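Local coordinates for tyrosine-protein phosphatase YwqE (Bacillus subtilis, PDB 3QY7) that removes phosphate from phosphotyrosine-containing proteins as a manganese-dependent tyrosine phosphatase with a TIM-barrel, PHP-like fold, at residues D60-N63 with K64-K68; Q95-S98 with L99-K103. One frame throughout, in Å; residues are numbered along the deposited sequence.

Contact 1 (D60-N63 with K64-K68)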
loop_
_atom_site.group_PDB
_atom_site.type_symbol
_atom_site.label_atom_id
_atom_site.label_comp_id
_atom_site.label_asym_id
_atom_site.label_seq_id
_atom_site.Cartn_x
_atom_site.Cartn_y
_atom_site.Cartn_z
ATOM N N ASP A 60 -2.805 4.428 -18.192
ATOM C CA ASP A 60 -3.547 5.193 -19.183
ATOM C C ASP A 60 -4.429 4.257 -20.006
ATOM O O ASP A 60 -5.598 4.546 -20.231
ATOM C CB ASP A 60 -2.572 5.942 -20.100
ATOM C CG ASP A 60 -1.956 7.194 -19.464
ATOM O OD1 ASP A 60 -1.023 7.742 -20.088
ATOM O OD2 ASP A 60 -2.377 7.658 -18.385
ATOM N N GLN A 61 -3.860 3.134 -20.454
ATOM C CA GLN A 61 -4.610 2.142 -21.228
ATOM C C GLN A 61 -5.769 1.536 -20.439
ATOM O O GLN A 61 -6.868 1.363 -20.980
ATOM C CB GLN A 61 -3.689 1.015 -21.726
ATOM C CG GLN A 61 -2.693 1.413 -22.831
ATOM C CD GLN A 61 -3.345 2.119 -24.007
ATOM O OE1 GLN A 61 -2.783 3.066 -24.558
ATOM N NE2 GLN A 61 -4.535 1.671 -24.393
ATOM N N LEU A 62 -5.527 1.208 -19.163
ATOM C CA LEU A 62 -6.597 0.675 -18.325
ATOM C C LEU A 62 -7.699 1.720 -18.135
ATOM O O LEU A 62 -8.872 1.391 -18.246
ATOM C CB LEU A 62 -6.095 0.164 -16.977
ATOM C CG LEU A 62 -7.165 -0.437 -16.042
ATOM C CD1 LEU A 62 -8.049 -1.513 -16.700
ATOM C CD2 LEU A 62 -6.494 -1.023 -14.784
ATOM N N ASN A 63 -7.324 2.975 -17.890
ATOM C CA ASN A 63 -8.356 4.027 -17.802
ATOM C C ASN A 63 -9.245 4.123 -19.038
ATOM O O ASN A 63 -10.465 4.245 -18.919
ATOM C CB ASN A 63 -7.756 5.385 -17.484
ATOM C CG ASN A 63 -7.353 5.499 -16.040
ATOM O OD1 ASN A 63 -8.045 4.982 -15.146
ATOM N ND2 ASN A 63 -6.236 6.157 -15.792
ATOM N N LYS A 64 -8.632 4.029 -20.218
ATOM C CA LYS A 64 -9.406 4.048 -21.460
ATOM C C LYS A 64 -10.375 2.862 -21.544
ATOM O O LYS A 64 -11.517 3.029 -21.957
ATOM C CB LYS A 64 -8.473 4.072 -22.673
ATOM C CG LYS A 64 -7.777 5.407 -22.881
ATOM C CD LYS A 64 -7.079 5.460 -24.229
ATOM C CE LYS A 64 -6.017 6.554 -24.273
ATOM N NZ LYS A 64 -4.720 6.020 -23.750
ATOM N N ARG A 65 -9.935 1.711 -21.077
ATOM C CA ARG A 65 -10.775 0.568 -21.094
ATOM C C ARG A 65 -11.916 0.655 -20.087
ATOM O O ARG A 65 -12.980 0.199 -20.330
ATOM C CB ARG A 65 -9.929 -0.655 -20.850
ATOM C CG ARG A 65 -10.673 -1.838 -20.683
ATOM C CD ARG A 65 -10.446 -2.781 -21.706
ATOM N NE ARG A 65 -11.696 -3.180 -22.396
ATOM C CZ ARG A 65 -12.089 -4.429 -22.535
ATOM N NH1 ARG A 65 -11.357 -5.427 -22.106
ATOM N NH2 ARG A 65 -13.190 -4.684 -23.143
ATOM N N LEU A 66 -11.613 1.217 -18.934
ATOM C CA LEU A 66 -12.643 1.407 -17.928
ATOM C C LEU A 66 -13.726 2.338 -18.461
ATOM O O LEU A 66 -14.897 2.117 -18.211
ATOM C CB LEU A 66 -12.048 1.947 -16.616
ATOM C CG LEU A 66 -11.104 0.964 -15.921
ATOM C CD1 LEU A 66 -10.340 1.674 -14.801
ATOM C CD2 LEU A 66 -11.845 -0.298 -15.421
ATOM N N ILE A 67 -13.333 3.370 -19.213
ATOM C CA ILE A 67 -14.299 4.291 -19.808
ATOM C C ILE A 67 -15.132 3.530 -20.843
ATOM O O ILE A 67 -16.352 3.595 -20.828
ATOM C CB ILE A 67 -13.596 5.527 -20.428
ATOM C CG1 ILE A 67 -13.051 6.434 -19.319
ATOM C CG2 ILE A 67 -14.557 6.320 -21.279
ATOM C CD1 ILE A 67 -12.011 7.439 -19.805
ATOM N N LYS A 68 -14.468 2.734 -21.672
ATOM C CA LYS A 68 -15.158 1.906 -22.664
ATOM C C LYS A 68 -16.222 1.021 -22.009
ATOM O O LYS A 68 -17.344 0.884 -22.528
ATOM C CB LYS A 68 -14.137 1.054 -23.421
ATOM C CG LYS A 68 -14.720 -0.045 -24.299
ATOM C CD LYS A 68 -13.589 -0.942 -24.823
ATOM C CE LYS A 68 -14.062 -1.862 -25.944
ATOM N NZ LYS A 68 -13.094 -2.981 -26.180
HETATM O O HOH W 1 -1.473 6.011 -23.982
#

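Contact 2 (Q95-S98 with L99-K103)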
loop_
_atom_site.group_PDB
_atom_site.type_symbol
_atom_site.label_atom_id
_atom_site.label_comp_id
_atom_site.label_asym_id
_atom_site.label_seq_id
_atom_site.Cartn_x
_atom_site.Cartn_y
_atom_site.Cartn_z
ATOM N N GLN A 95 13.745 6.714 -12.135
ATOM C CA GLN A 95 13.700 5.333 -12.584
ATOM C C GLN A 95 12.812 4.507 -11.651
ATOM O O GLN A 95 12.654 3.304 -11.841
ATOM C CB GLN A 95 15.117 4.745 -12.675
ATOM C CG GLN A 95 15.893 5.189 -13.938
ATOM C CD GLN A 95 17.406 5.226 -13.738
ATOM O OE1 GLN A 95 17.969 4.452 -12.953
ATOM N NE2 GLN A 95 18.070 6.134 -14.447
ATOM N N LEU A 96 12.236 5.183 -10.660
ATOM C CA LEU A 96 11.195 4.615 -9.800
ATOM C C LEU A 96 10.052 5.606 -9.724
ATOM O O LEU A 96 10.245 6.807 -9.918
ATOM C CB LEU A 96 11.721 4.342 -8.390
ATOM C CG LEU A 96 12.803 3.285 -8.177
ATOM C CD1 LEU A 96 13.304 3.393 -6.746
ATOM C CD2 LEU A 96 12.286 1.892 -8.482
ATOM N N LEU A 97 8.863 5.096 -9.415
ATOM C CA LEU A 97 7.679 5.924 -9.218
ATOM C C LEU A 97 7.324 5.991 -7.747
ATOM O O LEU A 97 7.355 4.971 -7.041
ATOM C CB LEU A 97 6.477 5.329 -9.971
ATOM C CG LEU A 97 6.416 5.390 -11.494
ATOM C CD1 LEU A 97 5.223 4.632 -11.997
ATOM C CD2 LEU A 97 6.338 6.853 -11.971
ATOM N N SER A 98 6.999 7.190 -7.274
ATOM C CA SER A 98 6.330 7.317 -5.998
ATOM C C SER A 98 4.828 7.182 -6.251
ATOM O O SER A 98 4.400 7.063 -7.404
ATOM C CB SER A 98 6.673 8.639 -5.317
ATOM O OG SER A 98 6.318 9.725 -6.161
ATOM N N LEU A 99 4.047 7.141 -5.177
ATOM C CA LEU A 99 2.609 6.908 -5.300
ATOM C C LEU A 99 1.967 8.151 -5.898
ATOM O O LEU A 99 2.011 9.213 -5.306
ATOM C CB LEU A 99 2.006 6.561 -3.922
ATOM C CG LEU A 99 2.541 5.274 -3.249
ATOM C CD1 LEU A 99 2.012 5.161 -1.853
ATOM C CD2 LEU A 99 2.161 4.023 -4.083
ATOM N N ASN A 100 1.378 8.003 -7.088
ATOM C CA ASN A 100 0.790 9.124 -7.794
ATOM C C ASN A 100 1.734 10.322 -7.902
ATOM O O ASN A 100 1.299 11.474 -7.832
ATOM C CB ASN A 100 -0.543 9.547 -7.142
ATOM C CG ASN A 100 -1.318 10.515 -8.011
ATOM O OD1 ASN A 100 -1.284 10.405 -9.223
ATOM N ND2 ASN A 100 -2.011 11.473 -7.386
ATOM N N ASP A 101 3.027 10.045 -8.041
ATOM C CA ASP A 101 4.038 11.115 -8.161
ATOM C C ASP A 101 4.084 12.066 -6.957
ATOM O O ASP A 101 4.564 13.194 -7.071
ATOM C CB ASP A 101 3.809 11.919 -9.457
ATOM C CG ASP A 101 3.988 11.088 -10.701
ATOM O OD1 ASP A 101 3.107 11.175 -11.594
ATOM O OD2 ASP A 101 4.982 10.323 -10.796
ATOM N N THR A 102 3.583 11.624 -5.807
ATOM C CA THR A 102 3.628 12.414 -4.579
ATOM C C THR A 102 4.899 12.131 -3.789
ATOM O O THR A 102 5.759 11.388 -4.234
ATOM C CB THR A 102 2.442 12.095 -3.658
ATOM O OG1 THR A 102 2.605 10.760 -3.131
ATOM C CG2 THR A 102 1.118 12.232 -4.417
ATOM N N LYS A 103 4.987 12.710 -2.593
ATOM C CA LYS A 103 6.126 12.479 -1.717
ATOM C C LYS A 103 6.102 11.113 -1.052
ATOM O O LYS A 103 7.057 10.758 -0.380
ATOM C CB LYS A 103 6.192 13.553 -0.641
ATOM C CG LYS A 103 5.173 13.410 0.473
ATOM C CD LYS A 103 5.333 14.510 1.494
ATOM C CE LYS A 103 4.827 15.815 0.958
ATOM N NZ LYS A 103 5.279 16.937 1.846
HETATM O O HOH W 2 7.053 9.473 -9.195
#

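Contact 1 (D60-N63 with K64-K68)
Leu-66 N donates to Leu-62 O at 2.8 Å, the shortest hydrogen bond between residues 60-63 and 64-68, with an N-H...O angle of 159°. It is one of four successive i to i+4 bonds in the last turns of helix 52-68; Lys-64, Arg-65 and Ile-67 make the others. The Leu-66 side chain lies against the same oxygen, its CG 3.3 Å from Leu-62 O. With CG of Leu-62 anti to its own backbone nitrogen (chi1 -179°), the two leucines meet on one face of the helix at an angle, Leu-62 CG packing 4.0 Å from Leu-66 CD1. Beyond them this face packs against helix 19-31 and strand 74-76, as expected for a helix on the outside of a barrel. The amide of Asn-63 borders the apolar patch, OD1 lying 4.0 Å from Leu-66 CD1, and this oxygen is hydrogen-bonded to Val-75 N. On the exposed side, Lys-64 runs back along the helix and bends at its end (chi4 87°), leaving NZ 3.6 Å from Gln-61 OE1. A water spans the two groups, donating to Gln-61 OE1 at 3.3 Å and accepting a weak bond from Lys-64 NZ. Arg-65 turns its guanidinium the other way, into a salt bridge with Glu-69. Backbone bonds thus hold the helix on all sides, while the leucines and the Asn-63 to Val-75 bond fasten its inner face. The weak water link to Gln-61 would leave the Lys-64 ammonium only lightly restrained, its charge probably met largely by solvent.

Contact 2 (Q95-S98 with L99-K103)
Ser-98 reaches forward across a double beta turn, residues 98-102, in the loop that leads from helix 87-92 to barrel strand 104-108. Its OG stands between the backbone nitrogen and the carbonyl carbon (chi1 58°) and from there donates to Thr-102 O at 2.6 Å, in the carbonyl plane and on a lone pair. This bond spans two overlapping turns. Residues 98-101 approximate a type II turn, closed by a weak bond from Asp-101 N to Ser-98 O; Asn-100 and Asp-101, both with positive phi, then form the corners of a turn close to type I'. Asp-101 sends its carboxylate back toward the incoming chain and slants across Leu-97, OD2 lying 3.9 Å from Leu-97 CD2. The same oxygen is salt-bridged to Arg-56 of helix 52-68, which also packs against Leu-97. A water donates to Asp-101 OD2 at 2.8 Å and accepts from Ser-98 N, linking the two sides of the turn. Leu-99 is directed elsewhere, into the interior against Ile-38 and Thr-40. The second turn, 99-102, is closed at Leu-99 O, which accepts Thr-102 N at 2.9 Å and, in the carbonyl plane, Thr-102 OG1 at 2.7 Å.

In the fold
From the N terminus, the chain first reaches contact 1, in the last turns of helix 52-68, where no loop is closed and the bonds simply continue the helix. It then passes through strands 74-76 and 80-82 and helix 87-92 before contact 2 turns the chain at residues 98-102, ahead of strand 104-108. The two contacts follow in series, neither nested nor crossing, with centres 21 Å apart and nearest atoms about 9 Å apart. Helix 52-68 relates them: its end carries contact 1, while its beginning, at Pro-52, Val-55 and Arg-56, receives contact 2. In contact 2 the side chain of Leu-99 is about 10 Å from a bound iron.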